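Local coordinates for IRMA (Escherichia coli CFT073, PDB 5EK5), which is a secreted, fibronectin-fold virulence-associated protein that mimics interleukin receptors and probably binds the cytokines they recognise, at the interface of chains A and B. Coordinates in Å, arbitrary orientation; residue numbers count along the deposited sequence, not the author numbering. Chains: chain A/B, IRMA.

The interface of chains A and B. Residues chain A 91-93, 108; chain B 122-124.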
ATOM      1  N   GLU A  91     -14.312  -4.548  -5.679  1.00 35.31           N
ATOM      2  CA  GLU A  91     -14.502  -5.880  -5.117  1.00 35.55           C
ATOM      3  C   GLU A  91     -14.173  -6.990  -6.111  1.00 36.90           C
ATOM      4  O   GLU A  91     -14.698  -7.021  -7.223  1.00 32.94           O
ATOM      5  CB  GLU A  91     -15.935  -6.057  -4.612  1.00 36.49           C
ATOM      6  CG  GLU A  91     -16.246  -7.477  -4.155  1.00 37.41           C
ATOM      7  CD  GLU A  91     -17.495  -7.562  -3.302  1.00 55.26           C
ATOM      8  OE1 GLU A  91     -17.537  -6.900  -2.243  1.00 60.32           O
ATOM      9  OE2 GLU A  91     -18.434  -8.294  -3.688  1.00 56.94           O
ATOM     10  N   ILE A  92     -13.297  -7.898  -5.695  1.00 38.85           N
ATOM     11  CA  ILE A  92     -12.948  -9.066  -6.491  1.00 37.02           C
ATOM     12  C   ILE A  92     -14.078 -10.090  -6.438  1.00 41.04           C
ATOM     13  O   ILE A  92     -14.415 -10.598  -5.367  1.00 39.26           O
ATOM     14  CB  ILE A  92     -11.643  -9.721  -5.989  1.00 31.90           C
ATOM     15  CG1 ILE A  92     -10.496  -8.703  -5.986  1.00 29.77           C
ATOM     16  CG2 ILE A  92     -11.296 -10.938  -6.830  1.00 31.18           C
ATOM     17  CD1 ILE A  92      -9.206  -9.214  -5.375  1.00 26.04           C
ATOM     18  N   ILE A  93     -14.664 -10.393  -7.592  1.00 34.31           N
ATOM     19  CA  ILE A  93     -15.789 -11.315  -7.638  1.00 37.27           C
ATOM     20  C   ILE A  93     -15.433 -12.598  -8.388  1.00 37.68           C
ATOM     21  O   ILE A  93     -16.133 -13.604  -8.279  1.00 48.51           O
ATOM     22  CB  ILE A  93     -17.029 -10.655  -8.286  1.00 45.00           C
ATOM     23  CG1 ILE A  93     -16.761 -10.293  -9.748  1.00 43.70           C
ATOM     24  CG2 ILE A  93     -17.447  -9.420  -7.497  1.00 40.22           C
ATOM     25  CD1 ILE A  93     -17.999  -9.811 -10.484  1.00 42.59           C
ATOM     26  N   LEU A 108     -11.194 -17.421  -4.292  1.00 42.04           N
ATOM     27  CA  LEU A 108     -11.042 -16.020  -3.924  1.00 41.36           C
ATOM     28  C   LEU A 108     -10.440 -15.852  -2.531  1.00 39.19           C
ATOM     29  O   LEU A 108      -9.965 -14.772  -2.179  1.00 37.87           O
ATOM     30  CB  LEU A 108     -12.392 -15.306  -4.002  1.00 45.20           C
ATOM     31  CG  LEU A 108     -13.075 -15.284  -5.371  1.00 44.01           C
ATOM     32  CD1 LEU A 108     -14.193 -14.254  -5.388  1.00 46.91           C
ATOM     33  CD2 LEU A 108     -12.066 -15.006  -6.480  1.00 39.33           C
TER
ATOM     34  N   THR B 122     -12.007  -5.284  -1.600  1.00 36.21           N
ATOM     35  CA  THR B 122     -12.676  -6.351  -0.874  1.00 41.57           C
ATOM     36  C   THR B 122     -12.778  -7.591  -1.749  1.00 46.27           C
ATOM     37  O   THR B 122     -12.523  -7.536  -2.953  1.00 43.52           O
ATOM     38  CB  THR B 122     -14.085  -5.941  -0.421  1.00 44.80           C
ATOM     39  OG1 THR B 122     -14.865  -5.571  -1.566  1.00 41.32           O
ATOM     40  CG2 THR B 122     -14.015  -4.767   0.541  1.00 44.61           C
ATOM     41  N   VAL B 123     -13.177  -8.704  -1.143  1.00 45.88           N
ATOM     42  CA  VAL B 123     -13.323  -9.956  -1.868  1.00 47.67           C
ATOM     43  C   VAL B 123     -14.706 -10.541  -1.613  1.00 51.31           C
ATOM     44  O   VAL B 123     -15.140 -10.651  -0.468  1.00 49.08           O
ATOM     45  CB  VAL B 123     -12.240 -10.977  -1.463  1.00 46.86           C
ATOM     46  CG1 VAL B 123     -12.537 -12.334  -2.064  1.00 49.68           C
ATOM     47  CG2 VAL B 123     -10.867 -10.493  -1.893  1.00 46.82           C
ATOM     48  N   SER B 124     -15.396 -10.901  -2.692  1.00 55.76           N
ATOM     49  CA  SER B 124     -16.768 -11.389  -2.613  1.00 63.42           C
ATOM     50  C   SER B 124     -16.882 -12.731  -1.897  1.00 66.97           C
ATOM     51  O   SER B 124     -15.920 -13.496  -1.827  1.00 62.26           O
ATOM     52  CB  SER B 124     -17.366 -11.509  -4.015  1.00 66.13           C
ATOM     53  OG  SER B 124     -18.539 -12.303  -3.996  1.00 69.44           O
TER
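A:Ile92 lies beside B:Thr122 and B:Ser124 where the C-terminal strand of chain B, residues 120-123, pairs in parallel with strand 89-99 of chain A. The amide of A:Ile92 donates to the carbonyl oxygen of B:Thr122, N to O 2.9 Å, and its carbonyl oxygen accepts from the amide nitrogen of B:Ser124, also 2.9 Å. One residue thus gives both of its backbone groups to the partner, straddling B:Val123 as parallel pairing requires. Beta-branched isoleucine, threonine and valine suit such extended backbone.

Side chains sort to the two faces of this ladder. On one, threonine supplies a short hydroxyl and glutamate a longer arm to reach it: OG1 of B:Thr122 donates to the carboxylate OE1 of A:Glu91 at 3.1 Å, where OE1 accepts through its anti lone pair, on the side away from OE2. The glutamate CG is anti to its backbone N (chi1 174°), and the extended chain slants across the threonine side chain, bringing CB within 3.3 Å of OG1. Its other carboxylate oxygen, OE2, lies 3.4 Å from CB of B:Ser124, a small side chain, which suits a place beside the carboxylate.

The opposite face is mainly apolar. The two methyl branches of B:Val123 divide the work: CG2 meets the tip of A:Ile92, CD1, at 4.1 Å, while CG1 turns to A:Leu108, in the 3-10 helix 108-110, and also lies against that residue's carbonyl oxygen. With CG1 anti to the backbone N (chi1 171°), the fork spans both neighbours.

The pairing is repeated with the chains exchanged, since the interface is two-fold symmetric; each chain extends its C-terminal strand to its partner, consistent with a strand-swapped dimer, although crystal coordinates alone do not establish the state in solution. The CG1 branch of B:Val123 touches A:Leu108 CB at 3.6 Å.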